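Local atomic coordinates of tartronate semialdehyde reductase (Salmonella typhimurium, PDB entry 1VPD), a protein that probably catalyses the NAD(P)H-dependent reduction of tartronate semialdehyde to D-glycerate, the last step of galactarate breakdown. Residues 8-13 against 29-34; 20-25 against 45-50; 184-189 against 280-285; 240-245 against 268-273. All blocks are in the same frame, centred on the assembly; numbering follows the deposited sequence. Where two conformers were deposited one is given.

Contact 1: 8-13 against 29-34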
# COMPACT_ATOMS: atom_id res chain seq x y z
N VAL A 8 20.11 0.96 6.98
CA VAL A 8 18.98 0.90 6.05
C VAL A 8 18.24 2.23 6.11
O VAL A 8 17.84 2.67 7.19
CB VAL A 8 18.01 -0.22 6.46
CG1 VAL A 8 16.76 -0.20 5.59
CG2 VAL A 8 18.68 -1.57 6.39
N GLY A 9 18.05 2.88 4.96
CA GLY A 9 17.31 4.12 4.89
C GLY A 9 15.84 3.77 4.86
O GLY A 9 15.48 2.74 4.30
N PHE A 10 15.00 4.61 5.45
CA PHE A 10 13.54 4.39 5.39
C PHE A 10 12.86 5.74 5.31
O PHE A 10 12.91 6.52 6.27
CB PHE A 10 13.07 3.59 6.60
CG PHE A 10 11.79 2.83 6.37
CD1 PHE A 10 11.78 1.45 6.42
CD2 PHE A 10 10.60 3.50 6.11
CE1 PHE A 10 10.60 0.73 6.23
CE2 PHE A 10 9.41 2.77 5.90
CZ PHE A 10 9.43 1.40 5.98
N ILE A 11 12.23 6.04 4.17
CA ILE A 11 11.63 7.33 3.94
C ILE A 11 10.14 7.11 3.68
O ILE A 11 9.78 6.47 2.70
CB ILE A 11 12.28 8.05 2.75
CG1 ILE A 11 13.79 8.23 2.98
CG2 ILE A 11 11.64 9.39 2.53
CD1 ILE A 11 14.53 8.79 1.81
N GLY A 12 9.31 7.66 4.56
CA GLY A 12 7.87 7.53 4.51
C GLY A 12 7.40 6.72 5.70
O GLY A 12 7.46 5.50 5.68
N LEU A 13 6.96 7.42 6.74
CA LEU A 13 6.61 6.84 8.03
C LEU A 13 5.12 7.07 8.30
O LEU A 13 4.70 7.51 9.39
CB LEU A 13 7.47 7.47 9.13
CG LEU A 13 8.98 7.33 8.93
CD1 LEU A 13 9.72 8.06 10.04
CD2 LEU A 13 9.40 5.86 8.85
N TYR A 29 17.76 -4.35 12.62
CA TYR A 29 18.34 -3.47 11.61
C TYR A 29 18.56 -2.07 12.16
O TYR A 29 17.78 -1.60 12.99
CB TYR A 29 17.45 -3.42 10.34
CG TYR A 29 17.42 -4.74 9.61
CD1 TYR A 29 18.42 -5.06 8.71
CD2 TYR A 29 16.41 -5.67 9.83
CE1 TYR A 29 18.42 -6.28 8.05
CE2 TYR A 29 16.40 -6.89 9.16
CZ TYR A 29 17.41 -7.18 8.27
OH TYR A 29 17.45 -8.38 7.58
N SER A 30 19.62 -1.41 11.71
CA SER A 30 19.86 -0.02 12.05
C SER A 30 19.29 0.86 10.95
O SER A 30 19.63 0.67 9.78
CB SER A 30 21.37 0.25 12.18
OG SER A 30 21.90 -0.60 13.18
N LEU A 31 18.41 1.78 11.31
CA LEU A 31 17.71 2.61 10.35
C LEU A 31 18.11 4.06 10.43
O LEU A 31 18.43 4.58 11.51
CB LEU A 31 16.19 2.54 10.54
CG LEU A 31 15.47 1.20 10.45
CD1 LEU A 31 13.97 1.45 10.27
CD2 LEU A 31 15.96 0.33 9.36
N VAL A 32 18.10 4.72 9.28
CA VAL A 32 18.12 6.16 9.19
C VAL A 32 16.84 6.57 8.44
O VAL A 32 16.67 6.24 7.27
CB VAL A 32 19.36 6.71 8.46
CG1 VAL A 32 19.44 8.21 8.62
CG2 VAL A 32 20.64 6.06 8.98
N VAL A 33 15.96 7.29 9.13
CA VAL A 33 14.60 7.53 8.67
C VAL A 33 14.28 8.98 8.40
O VAL A 33 14.91 9.91 8.92
CB VAL A 33 13.56 6.93 9.66
CG1 VAL A 33 13.89 5.51 9.97
CG2 VAL A 33 13.42 7.75 10.95
N SER A 34 13.29 9.19 7.52
CA SER A 34 12.73 10.51 7.29
C SER A 34 11.26 10.40 6.91
O SER A 34 10.79 9.35 6.47
CB SER A 34 13.49 11.26 6.21
OG SER A 34 12.96 12.56 6.07
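V8 and L31 lie side by side and point the same way from two adjacent parallel strands, CD2 of L31 being 3.6 Å from CB of V8. L31 manages this because its CG stands anti to the carbonyl carbon (chi1 -59°), which swings the leucine tip back toward the neighbouring strand. On the same face CB of F10 meets CG1 of V33 at 4.0 Å; the phenyl ring, with CG anti to its backbone N, leads off toward L24 of helix 17-26. Beyond the strand end L13 crosses V33 at about a right angle, CD1 of L13 against CG2 of V33 at 3.8 Å. Strands 7-11 and 30-34 are the two strands of the first beta-alpha-beta unit of the Rossmann fold, and G12 belongs to a GxGxxG-type pattern within the predicted NAD(+)-binding stretch. Five backbone hydrogen bonds join 8-13 to 29-34, from V8 N to S30 O (2.9 Å, 171° at the hydrogen) through to G12 N to S34 O (2.9 Å), just past the end of strand 7-11. G12 has a positive phi (113°), at which a CB would collide with the carbonyl O of I11. I11 and S34 sit on the other face, against I58 of helix 55-61.

Contact 2: 20-25 against 45-50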
# COMPACT_ATOMS: atom_id res chain seq x y z
N MSE A 20 6.03 -0.67 9.71
CA MSE A 20 6.99 -1.44 8.98
C MSE A 20 8.42 -1.14 9.47
O MSE A 20 9.20 -2.05 9.73
CB MSE A 20 6.85 -1.15 7.49
CG MSE A 20 5.57 -1.79 6.91
SE MSE A 20 5.12 -1.03 5.15
CE MSE A 20 6.38 -2.02 4.07
N SER A 21 8.73 0.14 9.60
CA SER A 21 10.05 0.57 10.09
C SER A 21 10.30 0.03 11.49
O SER A 21 11.42 -0.40 11.80
CB SER A 21 10.21 2.09 10.03
OG SER A 21 9.45 2.77 11.01
N LYS A 22 9.27 0.02 12.34
CA LYS A 22 9.40 -0.49 13.70
C LYS A 22 9.66 -1.99 13.71
O LYS A 22 10.45 -2.48 14.53
CB LYS A 22 8.19 -0.11 14.56
CG LYS A 22 8.14 1.36 14.86
CD LYS A 22 7.03 1.65 15.82
CE LYS A 22 6.92 3.11 16.09
NZ LYS A 22 5.64 3.43 16.79
N ASN A 23 9.08 -2.74 12.78
CA ASN A 23 9.41 -4.14 12.66
C ASN A 23 10.86 -4.40 12.24
O ASN A 23 11.46 -5.39 12.67
CB ASN A 23 8.41 -4.88 11.74
CG ASN A 23 7.09 -5.12 12.44
OD1 ASN A 23 7.07 -5.31 13.67
ND2 ASN A 23 5.97 -5.11 11.68
N LEU A 24 11.42 -3.52 11.41
CA LEU A 24 12.83 -3.65 11.03
C LEU A 24 13.71 -3.40 12.25
O LEU A 24 14.70 -4.11 12.44
CB LEU A 24 13.20 -2.67 9.91
CG LEU A 24 12.64 -2.95 8.51
CD1 LEU A 24 13.19 -1.93 7.52
CD2 LEU A 24 12.91 -4.37 8.04
N LEU A 25 13.35 -2.42 13.06
CA LEU A 25 14.13 -2.11 14.27
C LEU A 25 14.12 -3.29 15.23
O LEU A 25 15.15 -3.64 15.80
CB LEU A 25 13.62 -0.86 14.96
CG LEU A 25 13.87 0.45 14.21
CD1 LEU A 25 13.05 1.56 14.78
CD2 LEU A 25 15.34 0.86 14.22
N ILE A 45 12.41 7.40 15.91
CA ILE A 45 13.70 7.53 16.62
C ILE A 45 13.56 7.05 18.05
O ILE A 45 14.47 6.44 18.58
CB ILE A 45 14.08 9.04 16.70
CG1 ILE A 45 14.59 9.58 15.37
CG2 ILE A 45 15.13 9.30 17.82
CD1 ILE A 45 14.75 11.10 15.36
N ALA A 46 12.41 7.26 18.67
CA ALA A 46 12.18 6.77 20.03
C ALA A 46 12.24 5.24 20.09
O ALA A 46 12.61 4.67 21.11
CB ALA A 46 10.88 7.32 20.59
N ALA A 47 11.93 4.56 18.97
CA ALA A 47 12.07 3.10 18.88
C ALA A 47 13.46 2.63 18.50
O ALA A 47 13.70 1.43 18.40
CB ALA A 47 11.04 2.51 17.88
N GLY A 48 14.38 3.55 18.24
CA GLY A 48 15.76 3.20 17.99
C GLY A 48 16.40 3.71 16.70
O GLY A 48 17.61 3.53 16.50
N ALA A 49 15.63 4.36 15.83
CA ALA A 49 16.19 4.84 14.56
C ALA A 49 17.04 6.08 14.74
O ALA A 49 16.87 6.84 15.69
CB ALA A 49 15.07 5.15 13.57
N GLU A 50 17.94 6.29 13.78
CA GLU A 50 18.50 7.61 13.53
C GLU A 50 17.73 8.32 12.43
O GLU A 50 16.80 7.75 11.84
CB GLU A 50 19.96 7.47 13.14
CG GLU A 50 20.79 6.86 14.25
CD GLU A 50 22.25 6.92 13.94
OE1 GLU A 50 22.65 6.28 12.95
OE2 GLU A 50 22.97 7.64 14.69
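L25 has the largest share of this small contact, reaching from helix 17-26 to the turn that ends helix 38-46. Its CG stands anti to the carbonyl carbon (chi1 -69°), and the two methyls divide the work. CD1 lies against A47, 3.8 Å from the CB of A47 and 3.7 Å from its carbonyl O. CD2 lies instead along the backbone just downstream, 3.9 Å from N of A49, over the peptide that links G48 to A49. The two methyls thus lie along successive residues of the turn.

A47 is the second main partner. Its methyl points toward helix 17-26 and meets CD1 of L25, while CG of K22 comes only to 4.3 Å from the same CB. The lysine runs on fully extended past the alanine, and its NZ forms a salt bridge with D43, one turn back in helix 38-46. A49 adds its CB, 4.3 Å from CD1 of L25, and is the one buried residue among those that touch.

What shapes the turn is a Schellman motif. G48 leaves the helix with positive phi (127°), and its N binds I45 O at 2.9 Å; in this backbone shape a beta carbon would clash with the carbonyl O of A47.

No hydrogen bond crosses between 20-25 and 45-50, so the fit is one of apolar packing near the surface. L25 also touches V44 of helix 38-46 and L31 of strand 30-34, A49 packs on V33, and E50 joins strand 30-34 through backbone hydrogen bonds, leading into the edge of the Rossmann sheet.

Contact 3: 184-189 against 280-285; sequences LNIAAM and DDHSAL
OD2 of D281 is the best-held polar atom, gripped by three donors. The hydroxyl of S283 donates to it, OG to OD2 2.8 Å, on the anti lone pair, away from OD1. The backbone N of S283 comes at 3.0 Å from well above the carboxylate plane, closing an Asx turn, and K223 of helix 218-228 completes the set with a salt bridge. OD1 is taken by the backbone N of F236, so both carboxylate oxygens are engaged, and K223 would be expected to keep the buried aspartate ionised.

The turn presents H282 and L285 to helix 170-198, where I186 meets both. CD1 of I186 stands over the centre of one face of the H282 ring, 3.6 Å from the centroid and 10° off the normal, a CH-pi contact. The imidazole is set for this by a chi1 of 54°, with CG in the crowded position between backbone N and carbonyl carbon. The other branch, CG2, points to the backbone: it lies 3.6 Å from O of H282 and 3.7 Å from CD1 of L285, and the I186 and L285 side chains cross at about a right angle. A187 adds its methyl, CB 4.3 Å from CD1 of L285.

This is buried packing within the helical C-terminal domain of the HIBADH-related family, next to the probable active site: the H282 side chain lies about 8 Å from that of K175, the predicted catalytic lysine, and about 4 Å from a bound tartaric acid, probably from the crystallisation liquor, though it may mark the pocket.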
# COMPACT_ATOMS: atom_id res chain seq x y z
N LEU A 184 -12.96 -4.77 -5.11
CA LEU A 184 -14.15 -5.54 -5.46
C LEU A 184 -14.63 -6.41 -4.30
O LEU A 184 -15.82 -6.54 -4.10
CB LEU A 184 -13.89 -6.38 -6.71
CG LEU A 184 -13.67 -5.53 -7.98
CD1 LEU A 184 -13.29 -6.40 -9.16
CD2 LEU A 184 -14.92 -4.73 -8.31
N ASN A 185 -13.72 -6.97 -3.50
CA ASN A 185 -14.10 -7.79 -2.35
C ASN A 185 -14.82 -6.91 -1.32
O ASN A 185 -15.78 -7.36 -0.71
CB ASN A 185 -12.91 -8.47 -1.70
CG ASN A 185 -12.39 -9.68 -2.49
OD1 ASN A 185 -12.80 -9.94 -3.65
ND2 ASN A 185 -11.47 -10.46 -1.85
N ILE A 186 -14.36 -5.67 -1.15
CA ILE A 186 -15.03 -4.75 -0.24
C ILE A 186 -16.41 -4.37 -0.78
O ILE A 186 -17.41 -4.38 -0.03
CB ILE A 186 -14.20 -3.47 0.03
CG1 ILE A 186 -12.92 -3.81 0.80
CG2 ILE A 186 -15.02 -2.45 0.82
CD1 ILE A 186 -11.95 -2.63 0.87
N ALA A 187 -16.47 -4.02 -2.06
CA ALA A 187 -17.74 -3.67 -2.69
C ALA A 187 -18.73 -4.83 -2.62
O ALA A 187 -19.91 -4.63 -2.32
CB ALA A 187 -17.53 -3.22 -4.10
N ALA A 188 -18.25 -6.04 -2.88
CA ALA A 188 -19.11 -7.22 -2.85
C ALA A 188 -19.68 -7.49 -1.47
O ALA A 188 -20.86 -7.79 -1.33
CB ALA A 188 -18.31 -8.45 -3.35
N MSE A 189 -18.82 -7.41 -0.46
CA MSE A 189 -19.25 -7.50 0.94
C MSE A 189 -20.36 -6.48 1.22
O MSE A 189 -21.37 -6.81 1.82
CB MSE A 189 -18.07 -7.25 1.89
CG MSE A 189 -18.49 -7.08 3.32
SE MSE A 189 -17.04 -6.40 4.40
CE MSE A 189 -17.15 -4.58 3.78
N ASP A 280 -11.79 8.75 4.33
CA ASP A 280 -12.23 7.59 5.10
C ASP A 280 -11.53 6.32 4.62
O ASP A 280 -11.12 6.23 3.47
CB ASP A 280 -13.73 7.37 4.96
CG ASP A 280 -14.56 8.36 5.74
OD1 ASP A 280 -14.03 9.05 6.65
OD2 ASP A 280 -15.78 8.46 5.53
N ASP A 281 -11.40 5.34 5.51
CA ASP A 281 -10.96 4.00 5.15
C ASP A 281 -11.82 3.47 4.02
O ASP A 281 -12.99 3.80 3.92
CB ASP A 281 -11.08 3.06 6.33
CG ASP A 281 -10.55 1.67 6.03
OD1 ASP A 281 -9.32 1.52 5.87
OD2 ASP A 281 -11.31 0.68 5.93
N HIS A 282 -11.25 2.61 3.18
CA HIS A 282 -12.01 2.07 2.05
C HIS A 282 -13.20 1.15 2.39
O HIS A 282 -14.03 0.90 1.52
CB HIS A 282 -11.13 1.48 0.94
CG HIS A 282 -10.13 0.44 1.34
ND1 HIS A 282 -9.84 0.03 2.63
CD2 HIS A 282 -9.30 -0.27 0.54
CE1 HIS A 282 -8.88 -0.89 2.59
NE2 HIS A 282 -8.55 -1.09 1.33
N SER A 283 -13.32 0.75 3.65
CA SER A 283 -14.55 0.15 4.18
C SER A 283 -15.75 1.08 3.97
O SER A 283 -16.90 0.62 3.93
CB SER A 283 -14.40 -0.23 5.66
OG SER A 283 -14.02 0.89 6.45
N ALA A 284 -15.51 2.39 3.80
CA ALA A 284 -16.58 3.35 3.52
C ALA A 284 -17.24 3.15 2.15
O ALA A 284 -18.25 3.78 1.84
CB ALA A 284 -16.08 4.79 3.68
N LEU A 285 -16.72 2.24 1.33
CA LEU A 285 -17.50 1.81 0.18
C LEU A 285 -18.86 1.32 0.62
O LEU A 285 -19.84 1.44 -0.12
CB LEU A 285 -16.79 0.68 -0.56
CG LEU A 285 -15.93 1.01 -1.75
CD1 LEU A 285 -15.11 -0.22 -2.10
CD2 LEU A 285 -16.80 1.45 -2.93

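Contact 4: 240-245 against 268-273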
# COMPACT_ATOMS: atom_id res chain seq x y z
N LEU A 240 -6.55 7.21 -1.89
CA LEU A 240 -5.44 6.38 -2.34
C LEU A 240 -5.90 5.19 -3.18
O LEU A 240 -5.26 4.85 -4.17
CB LEU A 240 -4.59 5.89 -1.16
CG LEU A 240 -3.87 7.01 -0.42
CD1 LEU A 240 -3.21 6.43 0.84
CD2 LEU A 240 -2.84 7.67 -1.32
N HIS A 241 -7.03 4.58 -2.81
CA HIS A 241 -7.54 3.47 -3.60
C HIS A 241 -8.00 3.96 -4.98
O HIS A 241 -7.82 3.24 -5.96
CB HIS A 241 -8.63 2.68 -2.87
CG HIS A 241 -8.61 1.22 -3.20
ND1 HIS A 241 -8.99 0.25 -2.30
CD2 HIS A 241 -8.25 0.57 -4.33
CE1 HIS A 241 -8.86 -0.95 -2.87
NE2 HIS A 241 -8.41 -0.78 -4.10
N ILE A 242 -8.52 5.19 -5.06
CA ILE A 242 -8.86 5.80 -6.34
C ILE A 242 -7.63 5.86 -7.25
O ILE A 242 -7.70 5.52 -8.43
CB ILE A 242 -9.50 7.22 -6.16
CG1 ILE A 242 -10.94 7.07 -5.66
CG2 ILE A 242 -9.46 8.00 -7.46
CD1 ILE A 242 -11.62 8.36 -5.20
N LYS A 243 -6.51 6.31 -6.70
CA LYS A 243 -5.25 6.37 -7.45
C LYS A 243 -4.83 4.99 -7.96
O LYS A 243 -4.44 4.84 -9.13
CB LYS A 243 -4.16 7.04 -6.60
CG LYS A 243 -2.73 6.93 -7.11
CD LYS A 243 -1.99 5.70 -6.61
CE LYS A 243 -1.89 5.62 -5.08
NZ LYS A 243 -1.06 4.45 -4.61
N ASP A 244 -4.96 3.97 -7.10
CA ASP A 244 -4.63 2.61 -7.51
C ASP A 244 -5.57 2.12 -8.62
O ASP A 244 -5.11 1.50 -9.58
CB ASP A 244 -4.68 1.62 -6.35
CG ASP A 244 -3.54 1.79 -5.37
OD1 ASP A 244 -2.46 2.34 -5.73
OD2 ASP A 244 -3.68 1.40 -4.19
N LEU A 245 -6.87 2.36 -8.50
CA LEU A 245 -7.78 1.94 -9.56
C LEU A 245 -7.55 2.71 -10.86
O LEU A 245 -7.69 2.13 -11.94
CB LEU A 245 -9.26 2.01 -9.15
CG LEU A 245 -9.68 1.15 -7.95
CD1 LEU A 245 -11.21 1.07 -7.93
CD2 LEU A 245 -9.05 -0.25 -7.96
N MSE A 268 -18.16 4.45 -8.20
CA MSE A 268 -18.65 4.48 -6.81
C MSE A 268 -17.70 5.31 -5.92
O MSE A 268 -18.17 6.13 -5.09
CB MSE A 268 -18.78 3.07 -6.22
CG MSE A 268 -19.72 2.17 -6.99
SE MSE A 268 -19.82 0.44 -6.11
CE MSE A 268 -20.69 -0.47 -7.60
N MSE A 269 -16.40 5.08 -6.07
CA MSE A 269 -15.42 5.83 -5.31
C MSE A 269 -15.42 7.32 -5.68
O MSE A 269 -15.25 8.17 -4.79
CB MSE A 269 -14.03 5.21 -5.46
CG MSE A 269 -13.89 3.85 -4.81
SE MSE A 269 -12.02 3.38 -4.75
CE MSE A 269 -12.26 1.62 -3.91
N GLN A 270 -15.68 7.65 -6.95
CA GLN A 270 -15.85 9.07 -7.33
C GLN A 270 -17.04 9.70 -6.58
O GLN A 270 -16.95 10.84 -6.08
CB GLN A 270 -15.99 9.25 -8.85
CG GLN A 270 -14.72 8.88 -9.60
CD GLN A 270 -13.58 9.88 -9.41
OE1 GLN A 270 -13.83 11.08 -9.16
NE2 GLN A 270 -12.34 9.41 -9.51
N ALA A 271 -18.14 8.97 -6.48
CA ALA A 271 -19.29 9.45 -5.73
C ALA A 271 -18.94 9.66 -4.25
O ALA A 271 -19.34 10.68 -3.66
CB ALA A 271 -20.48 8.49 -5.89
N LEU A 272 -18.21 8.70 -3.66
CA LEU A 272 -17.80 8.80 -2.26
C LEU A 272 -16.91 10.02 -2.02
O LEU A 272 -17.10 10.76 -1.04
CB LEU A 272 -17.11 7.53 -1.80
CG LEU A 272 -18.06 6.35 -1.58
CD1 LEU A 272 -17.31 5.07 -1.47
CD2 LEU A 272 -18.94 6.59 -0.33
N ARG A 273 -15.94 10.23 -2.90
CA ARG A 273 -15.07 11.41 -2.80
C ARG A 273 -15.88 12.71 -2.87
O ARG A 273 -15.68 13.63 -2.06
CB ARG A 273 -14.04 11.39 -3.94
CG ARG A 273 -13.25 12.72 -4.10
CD ARG A 273 -12.27 12.69 -5.26
NE ARG A 273 -11.09 11.93 -4.91
CZ ARG A 273 -10.13 11.61 -5.76
NH1 ARG A 273 -10.20 11.98 -7.02
NH2 ARG A 273 -9.08 10.91 -5.33
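Helices 238-255 and 260-274 run roughly antiparallel here, their short segments at 150° with axes 10.3 Å apart, and the backbones come nearest at I242 and M269.

These two side chains slide past each other in opposite directions, CG1 of I242 against CB of M269 at 3.6 Å. The selenomethionine has CG anti to the carbonyl carbon and stays extended beyond it (chi3 -179°), so its end reaches across to the far helix. There CE lies over one face of the H241 ring, 4.0 Å from the centroid and shifted toward the rim, a CH-pi contact, while the selenium touches CD1 of L245 at 4.0 Å.

On the other flank I242 is covered by R273. CD1 of I242 sits over one face of the guanidinium, 3.6 Å from CZ, and CG2 of I242 lies as close to NH2. A bend at chi3 (-77°) lays the arginine over the isoleucine, and a salt bridge from NE to D239 holds it there. Q270, bent at chi2, brings NE2 to 3.8 Å from CG2 of I242, so polar groups close the outer side of an apolar contact.

K243 points away from this packing: its NZ pairs with OD1 of D244 at 2.8 Å and also bonds S100 O, both K243 and S100 being predicted NAD(+)-binding residues. H241 NE2 is hydrogen-bonded to Q179 O of helix 170-198, whose A183 touches H241, L245 and M269, and M269 also meets L285; the pair thus packs against helix 170-198 on its buried side.

In the fold
The four contacts fall into two groups, 30 to 32 Å apart between centres, on opposite sides of the chain's centre. Contacts 1 and 2, with centres 8 Å apart, belong to the N-terminal Rossmann domain; their segments alternate along the chain, and E50 of contact 2 is hydrogen-bonded to L31 and V33 of contact 1. Contacts 3 and 4, 11 Å apart, lie in the C-terminal helical domain: 240-245 and 268-273 both come between 184-189 and 280-285 in sequence, and H282 packs on H241 and L285 on M269. Contact 1 builds part of the predicted dinucleotide site; the H282 and H241 side chains lie within about 8 Å of that of K175, the predicted catalytic lysine.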